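Local coordinates for molybdenum ABC transporter, periplasmic molybdenum-binding protein (Vibrio cholerae, PDB 4RXL), which probably captures molybdate or tungstate in the periplasm and delivers it to an ABC importer, at residues A53-A59 with Y197-N203; A44-E48 with Y66-L72; L86-T92 with V181-F187. All coordinates share one frame; numbering follows the deposited sequence.

Contact 1 (A53-A59 with Y197-N203). With WO4 (tungstate(VI)ion), chain B.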
loop_
_atom_site.group_PDB
_atom_site.type_symbol
_atom_site.label_atom_id
_atom_site.label_comp_id
_atom_site.label_asym_id
_atom_site.label_seq_id
_atom_site.Cartn_x
_atom_site.Cartn_y
_atom_site.Cartn_z
ATOM N N ALA A 53 -5.651 -19.155 0.821
ATOM C CA ALA A 53 -5.903 -17.832 0.340
ATOM C C ALA A 53 -6.664 -18.032 -0.939
ATOM O O ALA A 53 -6.280 -18.841 -1.767
ATOM C CB ALA A 53 -4.610 -17.092 0.086
ATOM N N ASP A 54 -7.793 -17.359 -1.053
ATOM C CA ASP A 54 -8.610 -17.428 -2.259
ATOM C C ASP A 54 -8.314 -16.265 -3.183
ATOM O O ASP A 54 -8.356 -16.408 -4.393
ATOM C CB ASP A 54 -10.082 -17.481 -1.876
ATOM C CG ASP A 54 -10.425 -18.747 -1.084
ATOM O OD1 ASP A 54 -10.454 -19.844 -1.693
ATOM O OD2 ASP A 54 -10.653 -18.667 0.155
ATOM N N LEU A 55 -8.027 -15.122 -2.597
ATOM C CA LEU A 55 -7.772 -13.872 -3.325
ATOM C C LEU A 55 -6.607 -13.165 -2.706
ATOM O O LEU A 55 -6.441 -13.202 -1.469
ATOM C CB LEU A 55 -8.972 -12.918 -3.228
ATOM C CG LEU A 55 -10.333 -13.303 -3.805
ATOM C CD1 LEU A 55 -11.312 -12.177 -3.524
ATOM C CD2 LEU A 55 -10.217 -13.564 -5.287
ATOM N N PHE A 56 -5.860 -12.468 -3.549
ATOM C CA PHE A 56 -4.718 -11.653 -3.130
ATOM C C PHE A 56 -4.724 -10.289 -3.782
ATOM O O PHE A 56 -4.807 -10.177 -4.976
ATOM C CB PHE A 56 -3.420 -12.388 -3.488
ATOM C CG PHE A 56 -2.133 -11.616 -3.168
ATOM C CD1 PHE A 56 -1.912 -10.983 -1.952
ATOM C CD2 PHE A 56 -1.125 -11.567 -4.102
ATOM C CE1 PHE A 56 -0.697 -10.343 -1.700
ATOM C CE2 PHE A 56 0.061 -10.899 -3.856
ATOM C CZ PHE A 56 0.283 -10.311 -2.650
ATOM N N ILE A 57 -4.658 -9.235 -2.993
ATOM C CA ILE A 57 -4.527 -7.876 -3.516
ATOM C C ILE A 57 -3.163 -7.362 -3.100
ATOM O O ILE A 57 -2.870 -7.213 -1.919
ATOM C CB ILE A 57 -5.625 -6.936 -2.961
ATOM C CG1 ILE A 57 -7.011 -7.447 -3.400
ATOM C CG2 ILE A 57 -5.396 -5.476 -3.374
ATOM C CD1 ILE A 57 -8.163 -6.715 -2.724
ATOM N N SER A 58 -2.327 -7.075 -4.073
ATOM C CA SER A 58 -0.983 -6.529 -3.826
ATOM C C SER A 58 -0.933 -5.032 -4.055
ATOM O O SER A 58 -1.711 -4.496 -4.833
ATOM C CB SER A 58 -0.039 -7.216 -4.796
ATOM O OG SER A 58 1.291 -6.782 -4.617
ATOM N N ALA A 59 0.008 -4.340 -3.403
ATOM C CA ALA A 59 0.240 -2.922 -3.642
ATOM C C ALA A 59 1.262 -2.654 -4.746
ATOM O O ALA A 59 1.601 -1.483 -5.016
ATOM C CB ALA A 59 0.620 -2.239 -2.358
ATOM N N TYR A 197 -2.568 -1.714 -7.936
ATOM C CA TYR A 197 -2.985 -2.834 -7.107
ATOM C C TYR A 197 -3.627 -3.943 -7.911
ATOM O O TYR A 197 -4.783 -3.836 -8.280
ATOM C CB TYR A 197 -4.043 -2.373 -6.084
ATOM C CG TYR A 197 -3.530 -1.454 -5.023
ATOM C CD1 TYR A 197 -3.310 -0.143 -5.296
ATOM C CD2 TYR A 197 -3.294 -1.900 -3.698
ATOM C CE1 TYR A 197 -2.813 0.720 -4.323
ATOM C CE2 TYR A 197 -2.840 -1.043 -2.724
ATOM C CZ TYR A 197 -2.618 0.281 -3.032
ATOM O OH TYR A 197 -2.134 1.160 -2.079
ATOM N N PRO A 198 -2.892 -4.999 -8.202
ATOM C CA PRO A 198 -3.549 -6.142 -8.819
ATOM C C PRO A 198 -4.379 -6.962 -7.839
ATOM O O PRO A 198 -4.054 -7.080 -6.668
ATOM C CB PRO A 198 -2.388 -6.990 -9.332
ATOM C CG PRO A 198 -1.243 -6.621 -8.475
ATOM C CD PRO A 198 -1.442 -5.186 -8.053
ATOM N N LEU A 199 -5.417 -7.589 -8.372
ATOM C CA LEU A 199 -6.243 -8.530 -7.661
ATOM C C LEU A 199 -6.024 -9.863 -8.343
ATOM O O LEU A 199 -6.307 -10.003 -9.550
ATOM C CB LEU A 199 -7.696 -8.102 -7.752
ATOM C CG LEU A 199 -8.793 -9.108 -7.417
ATOM C CD1 LEU A 199 -8.759 -9.470 -5.938
ATOM C CD2 LEU A 199 -10.139 -8.542 -7.825
ATOM N N ALA A 200 -5.512 -10.831 -7.587
ATOM C CA ALA A 200 -5.242 -12.170 -8.106
ATOM C C ALA A 200 -6.254 -13.175 -7.569
ATOM O O ALA A 200 -6.501 -13.233 -6.359
ATOM C CB ALA A 200 -3.832 -12.579 -7.729
ATOM N N GLN A 201 -6.818 -13.988 -8.447
ATOM C CA GLN A 201 -7.759 -14.994 -8.048
ATOM C C GLN A 201 -6.977 -16.314 -8.007
ATOM O O GLN A 201 -6.491 -16.771 -9.049
ATOM C CB GLN A 201 -8.902 -15.045 -9.075
ATOM C CG GLN A 201 -10.092 -15.873 -8.655
ATOM C CD GLN A 201 -11.145 -15.982 -9.758
ATOM O OE1 GLN A 201 -11.426 -15.002 -10.446
ATOM N NE2 GLN A 201 -11.712 -17.178 -9.935
ATOM N N LEU A 202 -6.856 -16.940 -6.842
ATOM C CA LEU A 202 -5.959 -18.077 -6.660
ATOM C C LEU A 202 -6.601 -19.447 -6.936
ATOM O O LEU A 202 -5.932 -20.483 -6.900
ATOM C CB LEU A 202 -5.357 -18.019 -5.250
ATOM C CG LEU A 202 -4.356 -16.877 -5.071
ATOM C CD1 LEU A 202 -4.609 -16.118 -3.794
ATOM C CD2 LEU A 202 -2.938 -17.430 -5.094
ATOM N N ASN A 203 -7.892 -19.470 -7.232
ATOM C CA ASN A 203 -8.571 -20.699 -7.584
ATOM C C ASN A 203 -9.840 -20.370 -8.370
ATOM O O ASN A 203 -10.149 -19.180 -8.560
ATOM C CB ASN A 203 -8.871 -21.554 -6.340
ATOM C CG ASN A 203 -9.708 -20.826 -5.306
ATOM O OD1 ASN A 203 -10.800 -20.337 -5.597
ATOM N ND2 ASN A 203 -9.202 -20.762 -4.081
HETATM W W WO4 B . 1.861 -2.236 1.486
HETATM O O1 WO4 B . 2.356 -2.210 3.436
HETATM O O2 WO4 B . 3.038 -1.082 0.275
HETATM O O3 WO4 B . 1.948 -4.174 0.804
HETATM O O4 WO4 B . -0.061 -1.519 1.252
#

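Contact 2 (A44-E48 with Y66-L72)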
loop_
_atom_site.group_PDB
_atom_site.type_symbol
_atom_site.label_atom_id
_atom_site.label_comp_id
_atom_site.label_asym_id
_atom_site.label_seq_id
_atom_site.Cartn_x
_atom_site.Cartn_y
_atom_site.Cartn_z
ATOM N N ALA A 44 2.438 -12.538 -0.036
ATOM C CA ALA A 44 2.756 -13.397 -1.180
ATOM C C ALA A 44 3.578 -14.619 -0.810
ATOM O O ALA A 44 3.355 -15.720 -1.331
ATOM C CB ALA A 44 3.485 -12.608 -2.263
ATOM N N ARG A 45 4.563 -14.437 0.073
ATOM C CA ARG A 45 5.447 -15.499 0.482
ATOM C C ARG A 45 4.733 -16.526 1.337
ATOM O O ARG A 45 5.023 -17.699 1.270
ATOM C CB ARG A 45 6.691 -14.949 1.195
ATOM C CG ARG A 45 7.581 -14.222 0.220
ATOM C CD ARG A 45 8.665 -13.431 0.891
ATOM N NE ARG A 45 9.747 -13.146 -0.060
ATOM C CZ ARG A 45 10.569 -12.096 -0.003
ATOM N NH1 ARG A 45 10.440 -11.163 0.937
ATOM N NH2 ARG A 45 11.525 -11.974 -0.920
ATOM N N GLN A 46 3.751 -16.043 2.079
ATOM C CA GLN A 46 2.890 -16.932 2.854
ATOM C C GLN A 46 2.018 -17.798 1.972
ATOM O O GLN A 46 1.925 -19.021 2.165
ATOM C CB GLN A 46 1.960 -16.083 3.687
ATOM C CG GLN A 46 2.597 -15.455 4.885
ATOM C CD GLN A 46 1.910 -16.017 6.050
ATOM O OE1 GLN A 46 0.908 -15.467 6.507
ATOM N NE2 GLN A 46 2.310 -17.215 6.417
ATOM N N ILE A 47 1.389 -17.138 0.980
ATOM C CA ILE A 47 0.637 -17.883 -0.049
ATOM C C ILE A 47 1.505 -18.949 -0.763
ATOM O O ILE A 47 1.092 -20.084 -0.955
ATOM C CB ILE A 47 0.013 -16.918 -1.059
ATOM C CG1 ILE A 47 -1.025 -16.013 -0.361
ATOM C CG2 ILE A 47 -0.600 -17.656 -2.237
ATOM C CD1 ILE A 47 -1.472 -14.819 -1.173
ATOM N N GLU A 48 2.723 -18.572 -1.150
ATOM C CA GLU A 48 3.662 -19.516 -1.771
ATOM C C GLU A 48 3.954 -20.711 -0.881
ATOM O O GLU A 48 4.007 -21.818 -1.357
ATOM C CB GLU A 48 4.958 -18.812 -2.152
ATOM C CG GLU A 48 6.016 -19.737 -2.742
ATOM C CD GLU A 48 7.310 -19.008 -3.047
ATOM O OE1 GLU A 48 7.598 -18.012 -2.365
ATOM O OE2 GLU A 48 8.021 -19.416 -3.976
ATOM N N TYR A 66 4.764 -12.553 -9.132
ATOM C CA TYR A 66 5.525 -13.564 -8.408
ATOM C C TYR A 66 4.728 -14.866 -8.274
ATOM O O TYR A 66 5.237 -15.957 -8.560
ATOM C CB TYR A 66 5.863 -13.013 -7.037
ATOM C CG TYR A 66 6.667 -13.912 -6.148
ATOM C CD1 TYR A 66 8.046 -13.932 -6.237
ATOM C CD2 TYR A 66 6.059 -14.706 -5.182
ATOM C CE1 TYR A 66 8.805 -14.750 -5.422
ATOM C CE2 TYR A 66 6.809 -15.521 -4.345
ATOM C CZ TYR A 66 8.179 -15.535 -4.473
ATOM O OH TYR A 66 8.943 -16.373 -3.692
ATOM N N LEU A 67 3.471 -14.728 -7.859
ATOM C CA LEU A 67 2.571 -15.881 -7.797
ATOM C C LEU A 67 2.205 -16.484 -9.127
ATOM O O LEU A 67 2.033 -17.674 -9.219
ATOM C CB LEU A 67 1.302 -15.527 -7.013
ATOM C CG LEU A 67 1.558 -15.067 -5.576
ATOM C CD1 LEU A 67 0.223 -14.683 -4.947
ATOM C CD2 LEU A 67 2.289 -16.122 -4.742
ATOM N N VAL A 68 2.109 -15.671 -10.175
ATOM C CA VAL A 68 1.869 -16.216 -11.496
ATOM C C VAL A 68 3.080 -17.042 -11.925
ATOM O O VAL A 68 2.953 -18.155 -12.420
ATOM C CB VAL A 68 1.598 -15.093 -12.521
ATOM C CG1 VAL A 68 1.555 -15.625 -13.941
ATOM C CG2 VAL A 68 0.303 -14.375 -12.186
ATOM N N GLU A 69 4.257 -16.467 -11.726
ATOM C CA GLU A 69 5.501 -17.122 -12.113
ATOM C C GLU A 69 5.702 -18.462 -11.421
ATOM O O GLU A 69 6.242 -19.397 -12.019
ATOM C CB GLU A 69 6.682 -16.201 -11.816
ATOM C CG GLU A 69 6.843 -15.097 -12.853
ATOM C CD GLU A 69 7.922 -14.098 -12.483
ATOM O OE1 GLU A 69 8.668 -14.344 -11.508
ATOM O OE2 GLU A 69 8.031 -13.067 -13.180
ATOM N N LYS A 70 5.264 -18.545 -10.158
ATOM C CA LYS A 70 5.377 -19.782 -9.383
ATOM C C LYS A 70 4.276 -20.791 -9.718
ATOM O O LYS A 70 4.277 -21.895 -9.202
ATOM C CB LYS A 70 5.348 -19.499 -7.883
ATOM C CG LYS A 70 6.394 -18.565 -7.342
ATOM C CD LYS A 70 7.810 -19.049 -7.433
ATOM C CE LYS A 70 8.751 -17.944 -6.970
ATOM N NZ LYS A 70 10.056 -18.415 -6.433
ATOM N N GLY A 71 3.326 -20.415 -10.563
ATOM C CA GLY A 71 2.300 -21.342 -11.017
ATOM C C GLY A 71 1.081 -21.428 -10.116
ATOM O O GLY A 71 0.256 -22.313 -10.303
ATOM N N LEU A 72 0.955 -20.514 -9.157
ATOM C CA LEU A 72 -0.154 -20.508 -8.206
ATOM C C LEU A 72 -1.346 -19.658 -8.636
ATOM O O LEU A 72 -2.418 -19.775 -8.051
ATOM C CB LEU A 72 0.325 -19.996 -6.849
ATOM C CG LEU A 72 1.501 -20.795 -6.290
ATOM C CD1 LEU A 72 2.180 -20.062 -5.148
ATOM C CD2 LEU A 72 1.046 -22.198 -5.887
HETATM O O HOH W 1 10.658 -15.498 -1.549
#

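Contact 3 (L86-T92 with V181-F187)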
loop_
_atom_site.group_PDB
_atom_site.type_symbol
_atom_site.label_atom_id
_atom_site.label_comp_id
_atom_site.label_asym_id
_atom_site.label_seq_id
_atom_site.Cartn_x
_atom_site.Cartn_y
_atom_site.Cartn_z
ATOM N N LEU A 86 2.014 8.521 -3.836
ATOM C CA LEU A 86 2.930 8.454 -2.698
ATOM C C LEU A 86 3.145 9.862 -2.114
ATOM O O LEU A 86 3.310 10.840 -2.861
ATOM C CB LEU A 86 4.267 7.893 -3.171
ATOM C CG LEU A 86 5.195 7.231 -2.154
ATOM C CD1 LEU A 86 4.651 5.878 -1.765
ATOM C CD2 LEU A 86 6.579 7.086 -2.750
ATOM N N VAL A 87 3.119 9.937 -0.781
ATOM C CA VAL A 87 3.242 11.196 -0.078
ATOM C C VAL A 87 4.238 11.151 1.070
ATOM O O VAL A 87 4.592 10.093 1.601
ATOM C CB VAL A 87 1.876 11.684 0.442
ATOM C CG1 VAL A 87 0.925 11.900 -0.734
ATOM C CG2 VAL A 87 1.272 10.712 1.439
ATOM N N LEU A 88 4.698 12.354 1.394
ATOM C CA LEU A 88 5.538 12.604 2.529
ATOM C C LEU A 88 4.634 13.197 3.588
ATOM O O LEU A 88 3.957 14.215 3.358
ATOM C CB LEU A 88 6.637 13.581 2.151
ATOM C CG LEU A 88 7.673 13.913 3.234
ATOM C CD1 LEU A 88 8.474 12.676 3.634
ATOM C CD2 LEU A 88 8.565 14.995 2.687
ATOM N N ILE A 89 4.642 12.574 4.758
ATOM C CA ILE A 89 3.837 13.023 5.896
ATOM C C ILE A 89 4.670 13.396 7.119
ATOM O O ILE A 89 5.811 12.974 7.265
ATOM C CB ILE A 89 2.776 11.974 6.304
ATOM C CG1 ILE A 89 3.390 10.603 6.608
ATOM C CG2 ILE A 89 1.756 11.747 5.205
ATOM C CD1 ILE A 89 2.491 9.729 7.445
ATOM N N ARG A 90 4.039 14.179 7.986
ATOM C CA ARG A 90 4.581 14.605 9.275
ATOM C C ARG A 90 3.464 14.419 10.308
ATOM O O ARG A 90 2.289 14.364 9.926
ATOM C CB ARG A 90 4.961 16.102 9.221
ATOM C CG ARG A 90 3.777 17.040 9.027
ATOM C CD ARG A 90 4.197 18.494 9.127
ATOM N NE ARG A 90 3.095 19.433 8.889
ATOM C CZ ARG A 90 2.205 19.836 9.802
ATOM N NH1 ARG A 90 2.235 19.375 11.049
ATOM N NH2 ARG A 90 1.268 20.715 9.459
ATOM N N PRO A 91 3.809 14.337 11.612
ATOM C CA PRO A 91 2.761 14.356 12.630
ATOM C C PRO A 91 2.124 15.729 12.644
ATOM O O PRO A 91 2.843 16.723 12.512
ATOM C CB PRO A 91 3.502 14.089 13.947
ATOM C CG PRO A 91 4.906 13.762 13.587
ATOM C CD PRO A 91 5.154 14.227 12.184
ATOM N N THR A 92 0.804 15.781 12.793
ATOM C CA THR A 92 0.071 17.035 12.683
ATOM C C THR A 92 0.539 18.021 13.745
ATOM O O THR A 92 0.617 19.224 13.494
ATOM C CB THR A 92 -1.452 16.819 12.804
ATOM O OG1 THR A 92 -1.912 16.006 11.722
ATOM C CG2 THR A 92 -2.203 18.148 12.762
ATOM N N VAL A 181 -1.845 12.783 11.182
ATOM C CA VAL A 181 -0.775 13.193 10.265
ATOM C C VAL A 181 -1.251 14.197 9.230
ATOM O O VAL A 181 -2.436 14.287 8.922
ATOM C CB VAL A 181 -0.125 11.995 9.531
ATOM C CG1 VAL A 181 0.276 10.930 10.536
ATOM C CG2 VAL A 181 -1.066 11.420 8.483
ATOM N N THR A 182 -0.287 14.939 8.701
ATOM C CA THR A 182 -0.521 15.916 7.657
ATOM C C THR A 182 0.425 15.652 6.492
ATOM O O THR A 182 1.587 15.292 6.690
ATOM C CB THR A 182 -0.288 17.335 8.207
ATOM O OG1 THR A 182 -1.136 17.552 9.341
ATOM C CG2 THR A 182 -0.571 18.398 7.142
ATOM N N ILE A 183 -0.070 15.872 5.280
ATOM C CA ILE A 183 0.757 15.758 4.083
ATOM C C ILE A 183 1.676 16.980 3.926
ATOM O O ILE A 183 1.226 18.127 3.959
ATOM C CB ILE A 183 -0.111 15.535 2.832
ATOM C CG1 ILE A 183 -0.892 14.226 2.966
ATOM C CG2 ILE A 183 0.751 15.493 1.580
ATOM C CD1 ILE A 183 -1.896 14.000 1.871
ATOM N N VAL A 184 2.969 16.713 3.798
ATOM C CA VAL A 184 3.938 17.748 3.550
ATOM C C VAL A 184 3.993 18.020 2.047
ATOM O O VAL A 184 3.929 19.162 1.612
ATOM C CB VAL A 184 5.316 17.381 4.115
ATOM C CG1 VAL A 184 6.318 18.486 3.815
ATOM C CG2 VAL A 184 5.219 17.163 5.618
ATOM N N THR A 185 4.083 16.956 1.260
ATOM C CA THR A 185 4.071 17.069 -0.187
ATOM C C THR A 185 3.848 15.686 -0.773
ATOM O O THR A 185 3.928 14.687 -0.069
ATOM C CB THR A 185 5.371 17.716 -0.740
ATOM O OG1 THR A 185 5.140 18.225 -2.063
ATOM C CG2 THR A 185 6.507 16.727 -0.802
ATOM N N ALA A 186 3.483 15.644 -2.046
ATOM C CA ALA A 186 3.319 14.416 -2.763
ATOM C C ALA A 186 4.498 14.259 -3.713
ATOM O O ALA A 186 4.955 15.230 -4.310
ATOM C CB ALA A 186 2.019 14.456 -3.554
ATOM N N PHE A 187 4.963 13.027 -3.866
ATOM C CA PHE A 187 6.038 12.729 -4.821
ATOM C C PHE A 187 5.531 12.785 -6.257
ATOM O O PHE A 187 4.379 12.410 -6.524
ATOM C CB PHE A 187 6.652 11.362 -4.504
ATOM C CG PHE A 187 7.405 11.350 -3.227
ATOM C CD1 PHE A 187 8.710 11.798 -3.185
ATOM C CD2 PHE A 187 6.788 10.950 -2.062
ATOM C CE1 PHE A 187 9.398 11.801 -2.010
ATOM C CE2 PHE A 187 7.471 10.964 -0.871
ATOM C CZ PHE A 187 8.774 11.399 -0.847
HETATM O O HOH W 2 3.232 9.766 -6.240
#

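Contact 1 (A53-A59 with Y197-N203)
Asp54 OD1 takes a hydrogen bond from Asn203 ND2 at 2.8 Å and also forms a salt bridge with Lys205 NZ. The amide donor reaches OD1 on its anti side, and the carboxylate and amide planes stand 74° apart. Asn203 CG sits between its own backbone N and carbonyl carbon (chi1 58°), which turns the amide back toward Asp54. Asn203 OD1 is hydrogen-bonded to Ser208 OG and Lys205 N, and Asp54 OD2 to His7 N on the next strand.

Beyond this end, strands 55-57 and 195-201 run antiparallel. Phe56 and Ala200 form the hydrogen-bonded pair, with Ala200 N to Phe56 O at 2.8 Å. Leu202 N to Asp54 O and Ser58 N to Pro198 O extend the pairing. On the face of Leu55 and Ile57, Ile57 CG1 meets Leu199 CD1 at 3.7 Å. Past the strand end, Leu202 turns toward 53-59. Its CD1 lies 3.9 Å from Phe56 CB, with Ala53 CB beside it.

At the ligand end, Ala59 CA lies over one face of the Tyr197 ring, a CH-pi contact at 4.1 Å from the centroid. Ala59 CB touches Tyr197 CE2 and stands 3.7 Å from tungstate O4. Polar links to the ligand are indirect: Tyr197 OH is bonded to Ser13 OG and Ala59 N to Ser40 OG, and both serines bind the tungstate. The contact therefore meets the anion with a methyl group and probably helps position two of its serines, a second-shell role.

Contact 2 (A44-E48 with Y66-L72)
Ala44 and Ile47 pack on Leu67, joining helix 40-49 to helix 61-69 on one side of the sheet. Helix 40-49 is the connection of a beta-alpha-beta crossover between the parallel strands 33-38 and 55-57. Phe56 of strand 55-57 touches Ala44, Ile47 and Leu67. The inner part is apolar. Leu67 CD1 meets Ile47 CG2 at 4.1 Å, and the two side chains cross at about a right angle. Leu67 CD2 rests 3.6 Å from Ala44 O, a carbonyl already bonded within its helix to Glu48 N.

The outer part is polar and partly open to solvent. The extended chain of Glu48 (chi1 177°) carries its carboxylate across to helix 61-69. Tyr66 OH donates to Glu48 OE1 at 2.5 Å. It comes in on the syn side, tilted from the carboxylate plane, and the carboxylate and ring planes are 89° apart. A water that accepts from Arg45 NE donates to the same Tyr66 OH, 2.9 Å away. Glu48 OE2 makes a weak salt bridge to Lys70 NZ at 3.3 Å.

Helix 61-69 is finished by a Schellman motif. Gly71 has positive phi (87°), and Leu72 N bonds back to Leu67 O. The turn brings Leu72 round to helix 40-49, where its CD1 rests 3.7 Å from Glu48 CA. Lys70 is bent at chi2 and folds over the tyrosine: its CE sits 3.4 Å above the plane of the Tyr66 ring, toward the rim.

Contact 3 (L86-T92 with V181-F187)
Leu88 O receives Val184 N at 2.7 Å and, more weakly, Thr185 N at 3.5 Å. Two consecutive residues thus face Leu88, a classic beta bulge. The bond from Leu88 N to Thr185 O is nearly straight, at 173°. Beyond the bulge, Arg90 and Thr182 bond through both backbone N and O. At the far end, Phe187 N donates to Leu86 O, and a water joins Leu86 N to Phe187 O.

Thr92 OG1 and Thr182 OG1 are hydrogen-bonded at 2.9 Å. Arg90 and Thr182 lie side by side, with Thr182 CB 3.8 Å above the centre of the guanidinium. Thr92 O lies in the guanidinium plane at its edge and accepts from Arg90 NH1, which comes from above the Thr92 carbonyl plane. Val184 CG2 rests on Arg90 CG at 3.7 Å.

Val87, Ile89, Ile183 and Ala186 share the opposite face, where Val87 CB touches Ile183 CG2. Ile89 also packs on helices 153-161 and 172-177, and at the strand end its CD1 reaches Val181 CG1. Phe187 CD2 meets Leu86 CD2 at 3.9 Å. This is a bulged antiparallel edge pairing in a mixed sheet, within the lobe of a periplasmic binding protein that supplies Tyr171 to the tungstate.

From the N terminus, contact 2 opens first at helix 40-49. Strand 55-57 of contact 1 follows, and contact 2 closes at the end of helix 61-69 and the turn after it. Contact 1 closes only at strand 195-201, so contacts 1 and 2 cross. They also touch: Leu202 packs on Ile47, and both helices lie on the sheet face that carries Phe56. Contact 3 joins strands 78-91 and 181-186. It is nested inside the long loop of contact 1 and lies in series after contact 2. Its centre is about 29 Å from that of contact 1, on the opposite side of the chain's centre. Strands 78-91 and 195-201 are sheet neighbours and connect the two regions.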